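Local coordinates for protein fervidolysin (Fervidobacterium pennivorans, PDB 1R6V) that degrades keratin into peptides as a calcium-binding serine protease of the subtilisin family, allowing the bacterium to grow on native feathers, at residues L613-D618 and G636-G641; T564-L569 and I619-T624; G252-T257 and K278-Y283. The protein carries 1 engineered substitution. One frame throughout, in Å; residues are numbered along the deposited sequence.

Contact 1: L613-D618 and G636-G641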
# COMPACT_ATOMS: atom_id res chain seq x y z
N LEU A 613 49.04 -17.24 -11.38
CA LEU A 613 49.95 -17.34 -10.24
C LEU A 613 49.68 -16.24 -9.23
O LEU A 613 49.30 -15.13 -9.59
CB LEU A 613 51.40 -17.26 -10.72
CG LEU A 613 51.84 -18.35 -11.72
CD1 LEU A 613 53.25 -18.06 -12.20
CD2 LEU A 613 51.77 -19.72 -11.05
N PRO A 614 49.86 -16.53 -7.94
CA PRO A 614 49.63 -15.57 -6.86
C PRO A 614 50.49 -14.32 -6.98
O PRO A 614 51.64 -14.39 -7.40
CB PRO A 614 49.94 -16.37 -5.60
CG PRO A 614 50.97 -17.35 -6.07
CD PRO A 614 50.41 -17.79 -7.40
N ALA A 615 49.93 -13.18 -6.60
CA ALA A 615 50.65 -11.92 -6.66
C ALA A 615 51.80 -11.91 -5.66
O ALA A 615 51.63 -12.28 -4.50
CB ALA A 615 49.71 -10.76 -6.40
N ALA A 616 52.96 -11.45 -6.11
CA ALA A 616 54.13 -11.39 -5.25
C ALA A 616 53.99 -10.29 -4.21
O ALA A 616 54.47 -10.42 -3.09
CB ALA A 616 55.37 -11.15 -6.10
N THR A 617 53.30 -9.21 -4.59
CA THR A 617 53.10 -8.06 -3.71
C THR A 617 51.70 -7.48 -3.95
O THR A 617 51.10 -7.77 -4.98
CB THR A 617 54.15 -6.96 -4.03
OG1 THR A 617 55.47 -7.50 -3.89
CG2 THR A 617 53.99 -5.77 -3.09
N ASP A 618 51.19 -6.70 -3.01
CA ASP A 618 49.87 -6.08 -3.16
C ASP A 618 49.89 -5.20 -4.40
O ASP A 618 50.88 -4.51 -4.66
CB ASP A 618 49.52 -5.18 -1.97
CG ASP A 618 48.94 -5.95 -0.80
OD1 ASP A 618 49.00 -7.19 -0.80
OD2 ASP A 618 48.43 -5.29 0.13
N GLY A 636 40.36 -1.84 -6.71
CA GLY A 636 40.36 -3.00 -5.85
C GLY A 636 41.82 -3.30 -5.58
O GLY A 636 42.70 -2.70 -6.19
N VAL A 637 42.08 -4.22 -4.67
CA VAL A 637 43.45 -4.55 -4.35
C VAL A 637 43.63 -6.05 -4.47
O VAL A 637 42.86 -6.82 -3.89
CB VAL A 637 43.80 -4.12 -2.90
CG1 VAL A 637 45.24 -4.51 -2.58
CG2 VAL A 637 43.60 -2.61 -2.74
N LEU A 638 44.62 -6.47 -5.25
CA LEU A 638 44.94 -7.88 -5.40
C LEU A 638 46.00 -8.08 -4.33
O LEU A 638 47.15 -7.65 -4.51
CB LEU A 638 45.51 -8.17 -6.79
CG LEU A 638 45.97 -9.60 -7.10
CD1 LEU A 638 44.76 -10.54 -7.09
CD2 LEU A 638 46.65 -9.62 -8.44
N LYS A 639 45.63 -8.70 -3.22
CA LYS A 639 46.55 -8.91 -2.11
C LYS A 639 47.65 -9.92 -2.43
O LYS A 639 47.43 -10.88 -3.17
CB LYS A 639 45.79 -9.35 -0.85
CG LYS A 639 44.90 -8.26 -0.25
CD LYS A 639 44.25 -8.72 1.06
CE LYS A 639 43.34 -7.65 1.67
NZ LYS A 639 42.78 -8.06 3.00
N ALA A 640 48.84 -9.70 -1.89
CA ALA A 640 49.93 -10.64 -2.16
C ALA A 640 49.49 -12.03 -1.72
O ALA A 640 48.77 -12.19 -0.74
CB ALA A 640 51.19 -10.22 -1.41
N GLY A 641 49.91 -13.04 -2.47
CA GLY A 641 49.56 -14.41 -2.14
C GLY A 641 48.22 -14.87 -2.68
O GLY A 641 47.88 -16.04 -2.55
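D618 and A615 each bind the backbone of 636-641, and together they tie two loops side by side. The carboxylate atom D618 OD1 accepts the N-H of A640 at 2.7 Å, a short bond that meets the oxygen nearly along its C-O axis and bends only moderately, 158° at the hydrogen. The first torsion of D618 puts CG beside its own backbone N and anti to the carbonyl carbon (chi1 -84°), which sets CG where OD1 can reach the A640 N-H. An aspartate suits the place because its carboxylate needs little length to reach a neighbouring peptide. The NZ of K639 is too far from this acid for an ion pair, and its charge may at most weakly favour the ionised form. At the other end, G641 N donates to A615 O at 2.8 Å, almost straight and in the carbonyl plane. G641 adopts a positive phi (86°), where any CB would jam against the carbonyl oxygen of A640.

Weaker backbone contacts follow: D618 CA lies 3.4 Å from L638 O, and A640 CA 3.3 Å from A615 O, both of the CA-H...O kind. Around them is modest packing. The methyl A615 CB points toward 636-641 and rests 3.9 Å from L638 CD2; a small side chain suits this close approach of the two backbones. A640 CB touches T617 CA at 3.7 Å, and P614 CB lies against G641 O at the same distance. L638, itself buried, also leans on I619 and L569. Segment 613-618 runs between strands 604-610 and 619-627, and 636-641 between strands 630-638 and 644-647: two loops that each connect one sheet to the other, lying side by side at an end of a beta sandwich, the second such domain of fervidolysin.

Contact 2: T564-L569 and I619-T624; sequences TNLSTL and ITIQGT
T564 and L566 fasten a loop of the second beta-sandwich domain to strand 619-627, the threonine by its hydroxyl and the leucine by its tip. This loop carries the chain from one sheet to the other, from strand 558-562 to strand 573-577. T564 OG1 accepts the N-H of Q622 at 2.7 Å, the angle at the hydrogen being 163°. It is also hydrogen-bonded to a water, 2.7 Å away, which donates in turn to Q622 OE1, so one hydroxyl serves the backbone and, through the water, the side chain of the same glutamine. Threonine fits because its two branches do different work: with OG1 beside the backbone N (chi1 -50°) and CG2 anti to that N, the methyl meets T620 O at 3.4 Å while the hydroxyl faces the N-H of Q622. An alanine here would lack OG1 and CG2, and would probably leave the Q622 N-H without its acceptor, take from the water one of its two partners, and open a gap beside T620 O.

Further along, L566 CD2 presses on I619 CD1 at 3.4 Å, tighter than usual for two methyl carbons, and lies 4.0 Å from I621 CG1. CG1 of I619 is anti to its backbone N, and chi2 (166°) carries CD1 on, extended, to this methyl. N565 forms an Asx turn, its OD1 accepting S567 N at 3.0 Å from above the carbonyl plane, and S567 OG binds the same oxygen. A type I turn, L566 to L569, follows, closed by L569 N on L566 O at 2.9 Å. Within the sandwich, strand 619-627 runs between strands 558-562 and 630-638, Q622 touches Y635 on the latter, and both L566 and I621 pack on I609 of strand 604-610 in the facing sheet.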
# COMPACT_ATOMS: atom_id res chain seq x y z
N THR A 564 45.60 0.28 -14.94
CA THR A 564 46.76 -0.29 -14.26
C THR A 564 47.58 -1.25 -15.11
O THR A 564 47.04 -2.02 -15.89
CB THR A 564 46.31 -1.02 -12.97
OG1 THR A 564 45.46 -0.17 -12.20
CG2 THR A 564 47.52 -1.42 -12.13
N ASN A 565 48.91 -1.19 -14.97
CA ASN A 565 49.77 -2.10 -15.71
C ASN A 565 49.90 -3.40 -14.90
O ASN A 565 50.40 -3.38 -13.78
CB ASN A 565 51.16 -1.46 -15.90
CG ASN A 565 52.19 -2.46 -16.37
OD1 ASN A 565 51.89 -3.38 -17.13
ND2 ASN A 565 53.43 -2.28 -15.92
N LEU A 566 49.45 -4.51 -15.48
CA LEU A 566 49.51 -5.80 -14.79
C LEU A 566 50.46 -6.76 -15.49
O LEU A 566 50.27 -7.98 -15.44
CB LEU A 566 48.11 -6.43 -14.73
CG LEU A 566 47.01 -5.64 -14.03
CD1 LEU A 566 45.71 -6.44 -14.02
CD2 LEU A 566 47.44 -5.35 -12.60
N SER A 567 51.49 -6.22 -16.15
CA SER A 567 52.46 -7.03 -16.87
C SER A 567 53.23 -7.96 -15.95
O SER A 567 53.78 -8.97 -16.40
CB SER A 567 53.43 -6.13 -17.63
OG SER A 567 54.17 -5.32 -16.73
N THR A 568 53.27 -7.63 -14.66
CA THR A 568 53.97 -8.43 -13.67
C THR A 568 53.14 -9.64 -13.23
O THR A 568 53.63 -10.49 -12.49
CB THR A 568 54.29 -7.61 -12.41
OG1 THR A 568 53.08 -7.11 -11.84
CG2 THR A 568 55.21 -6.45 -12.74
N LEU A 569 51.89 -9.69 -13.67
CA LEU A 569 51.02 -10.80 -13.32
C LEU A 569 51.02 -11.84 -14.42
O LEU A 569 51.24 -11.52 -15.59
CB LEU A 569 49.58 -10.31 -13.08
CG LEU A 569 49.38 -9.40 -11.86
CD1 LEU A 569 47.90 -9.08 -11.69
CD2 LEU A 569 49.90 -10.09 -10.62
N ILE A 619 48.82 -5.24 -5.17
CA ILE A 619 48.74 -4.39 -6.34
C ILE A 619 47.34 -3.82 -6.42
O ILE A 619 46.35 -4.56 -6.40
CB ILE A 619 49.10 -5.16 -7.63
CG1 ILE A 619 49.05 -4.21 -8.83
CG2 ILE A 619 48.15 -6.32 -7.86
CD1 ILE A 619 49.71 -4.78 -10.07
N THR A 620 47.25 -2.50 -6.47
CA THR A 620 45.97 -1.83 -6.59
C THR A 620 45.64 -1.72 -8.06
O THR A 620 46.46 -1.27 -8.86
CB THR A 620 46.00 -0.43 -5.96
OG1 THR A 620 46.14 -0.55 -4.55
CG2 THR A 620 44.72 0.33 -6.29
N ILE A 621 44.44 -2.16 -8.44
CA ILE A 621 44.02 -2.11 -9.83
C ILE A 621 42.93 -1.04 -9.92
O ILE A 621 42.00 -1.03 -9.12
CB ILE A 621 43.47 -3.48 -10.26
CG1 ILE A 621 44.54 -4.54 -9.97
CG2 ILE A 621 43.07 -3.45 -11.72
CD1 ILE A 621 44.09 -5.97 -10.21
N GLN A 622 43.07 -0.13 -10.88
CA GLN A 622 42.10 0.96 -11.01
C GLN A 622 41.49 1.01 -12.41
O GLN A 622 42.10 0.58 -13.37
CB GLN A 622 42.78 2.29 -10.70
CG GLN A 622 43.22 2.46 -9.25
CD GLN A 622 44.07 3.70 -9.03
OE1 GLN A 622 45.26 3.71 -9.35
NE2 GLN A 622 43.46 4.75 -8.50
N GLY A 623 40.29 1.56 -12.51
CA GLY A 623 39.65 1.65 -13.81
C GLY A 623 38.53 2.66 -13.79
O GLY A 623 38.34 3.38 -12.81
N THR A 624 37.78 2.73 -14.89
CA THR A 624 36.65 3.64 -14.99
C THR A 624 35.47 2.85 -15.55
O THR A 624 35.60 2.15 -16.54
CB THR A 624 36.99 4.83 -15.94
OG1 THR A 624 38.12 5.54 -15.43
CG2 THR A 624 35.80 5.79 -16.06
O HOH W 1 46.84 1.98 -11.31

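Contact 3: G252-T257 and K278-Y283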
# COMPACT_ATOMS: atom_id res chain seq x y z
N GLY A 252 -7.16 -9.87 8.67
CA GLY A 252 -8.53 -9.43 8.89
C GLY A 252 -9.28 -9.13 7.60
O GLY A 252 -10.48 -9.42 7.48
N ILE A 253 -8.59 -8.55 6.62
CA ILE A 253 -9.20 -8.23 5.33
C ILE A 253 -9.51 -9.51 4.58
O ILE A 253 -10.58 -9.66 3.98
CB ILE A 253 -8.27 -7.34 4.48
CG1 ILE A 253 -8.29 -5.91 5.04
CG2 ILE A 253 -8.69 -7.35 2.99
CD1 ILE A 253 -7.21 -5.01 4.43
N ILE A 254 -8.59 -10.46 4.65
CA ILE A 254 -8.81 -11.75 3.99
C ILE A 254 -10.00 -12.47 4.66
O ILE A 254 -10.87 -13.04 3.99
CB ILE A 254 -7.55 -12.64 4.06
CG1 ILE A 254 -6.57 -12.31 2.92
CG2 ILE A 254 -7.96 -14.12 3.85
CD1 ILE A 254 -6.16 -10.86 2.76
N TRP A 255 -10.03 -12.46 5.99
CA TRP A 255 -11.11 -13.10 6.73
C TRP A 255 -12.45 -12.48 6.33
O TRP A 255 -13.42 -13.19 6.04
CB TRP A 255 -10.89 -12.90 8.23
CG TRP A 255 -11.75 -13.74 9.11
CD1 TRP A 255 -11.44 -14.96 9.65
CD2 TRP A 255 -13.06 -13.41 9.60
NE1 TRP A 255 -12.47 -15.41 10.45
CE2 TRP A 255 -13.48 -14.48 10.43
CE3 TRP A 255 -13.93 -12.32 9.41
CZ2 TRP A 255 -14.73 -14.48 11.08
CZ3 TRP A 255 -15.17 -12.32 10.06
CH2 TRP A 255 -15.56 -13.40 10.88
N ALA A 256 -12.51 -11.15 6.31
CA ALA A 256 -13.75 -10.47 5.96
C ALA A 256 -14.22 -10.81 4.55
O ALA A 256 -15.42 -11.00 4.30
CB ALA A 256 -13.57 -8.95 6.09
N THR A 257 -13.28 -10.85 3.62
CA THR A 257 -13.59 -11.19 2.24
C THR A 257 -14.12 -12.62 2.15
O THR A 257 -15.14 -12.90 1.50
CB THR A 257 -12.33 -11.09 1.36
OG1 THR A 257 -11.86 -9.74 1.37
CG2 THR A 257 -12.64 -11.51 -0.09
N LYS A 278 -1.04 -4.25 -0.29
CA LYS A 278 -1.46 -4.10 -1.69
C LYS A 278 -2.14 -5.41 -2.07
O LYS A 278 -3.24 -5.43 -2.63
CB LYS A 278 -0.23 -3.88 -2.59
CG LYS A 278 -0.51 -3.73 -4.09
CD LYS A 278 -0.98 -2.33 -4.42
CE LYS A 278 -0.92 -2.05 -5.92
NZ LYS A 278 -1.92 -2.83 -6.73
N GLU A 279 -1.47 -6.50 -1.73
CA GLU A 279 -2.01 -7.83 -2.05
C GLU A 279 -3.35 -8.08 -1.38
O GLU A 279 -4.26 -8.67 -1.98
CB GLU A 279 -1.04 -8.93 -1.62
CG GLU A 279 0.13 -9.15 -2.52
CD GLU A 279 -0.28 -9.58 -3.93
OE1 GLU A 279 -0.84 -10.67 -4.11
OE2 GLU A 279 -0.02 -8.81 -4.85
N ALA A 280 -3.49 -7.64 -0.14
CA ALA A 280 -4.74 -7.85 0.58
C ALA A 280 -5.88 -7.02 -0.03
O ALA A 280 -7.01 -7.50 -0.18
CB ALA A 280 -4.55 -7.48 2.04
N PHE A 281 -5.59 -5.76 -0.35
CA PHE A 281 -6.60 -4.92 -0.96
C PHE A 281 -6.99 -5.45 -2.33
O PHE A 281 -8.18 -5.45 -2.67
CB PHE A 281 -6.11 -3.48 -1.08
CG PHE A 281 -6.55 -2.61 0.05
CD1 PHE A 281 -6.09 -2.85 1.35
CD2 PHE A 281 -7.48 -1.61 -0.16
CE1 PHE A 281 -6.56 -2.08 2.44
CE2 PHE A 281 -7.97 -0.83 0.92
CZ PHE A 281 -7.51 -1.07 2.21
N ASP A 282 -6.01 -5.92 -3.09
CA ASP A 282 -6.29 -6.45 -4.42
C ASP A 282 -7.06 -7.77 -4.33
O ASP A 282 -7.88 -8.08 -5.19
CB ASP A 282 -4.98 -6.61 -5.21
CG ASP A 282 -4.33 -5.27 -5.57
OD1 ASP A 282 -4.98 -4.22 -5.34
OD2 ASP A 282 -3.19 -5.27 -6.08
N TYR A 283 -6.78 -8.55 -3.28
CA TYR A 283 -7.49 -9.81 -3.05
C TYR A 283 -8.97 -9.51 -2.82
O TYR A 283 -9.86 -10.14 -3.39
CB TYR A 283 -6.95 -10.48 -1.78
CG TYR A 283 -7.63 -11.78 -1.38
CD1 TYR A 283 -7.19 -13.00 -1.90
CD2 TYR A 283 -8.65 -11.80 -0.43
CE1 TYR A 283 -7.75 -14.21 -1.46
CE2 TYR A 283 -9.21 -12.99 0.01
CZ TYR A 283 -8.75 -14.19 -0.51
OH TYR A 283 -9.29 -15.38 -0.08
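I254 and Y283 meet with well-defined first torsions: CG1 of I254 lies anti to its carbonyl carbon (chi1 -84°), while CB of Y283 points at helix 246-258 and chi1 of 178° sets its CG anti to the backbone N. The helices belong to the parallel alpha/beta fold of subtilases. Helix 246-258 leads into strand 263-269, and helix 275-286 links that strand to its parallel neighbour 290-294 as a beta-alpha-beta crossover. The two helical segments run nearly parallel, 10° apart, with axes 9.3 Å from each other.

A280 supplies the small residue at the closest approach, and its methyl CB takes I254 CD1 at 3.8 Å. I253 uses two branches: its CG2 rests 3.6 Å from A280 O, and its CD1 meets F281 CE1 at 3.6 Å. Beta-branched isoleucines suit such an interface, since two branches can touch two neighbours. Over one face of the Y283 ring stands I254 CG1, a CH-pi contact 4.2 Å from the ring centroid and displaced toward the rim, while T257 CG2 touches CE2 of the same ring at 3.7 Å. The tyrosine hydroxyl is satisfied by D258. Buried T257 also settles its polar atom within its own helix: OG1 donates to I253 O at 2.9 Å, arriving from the opposite face of that carbonyl to T257 N.

Overall arrangement
Contacts 1 and 2 hold the same piece of fold, the second beta-sandwich domain, and meet directly: strands 619-627 and 630-638 are neighbours in one sheet, joined by L638 N to I619 O and by I621 N to G636 O. Contact 1 is mostly surface and contact 2 partly buried; in both, polar side chains grip backbone N-H groups of loops or strands, with A615 and L638 in contact 1 and L566, I619 and I621 in contact 2 supplying the apolar packing. Contact 3 lies about 57 Å from either, centre to centre, in the catalytic domain. There two helices meet in a buried interface without a hydrogen bond between them, relying on aliphatic and aromatic packing.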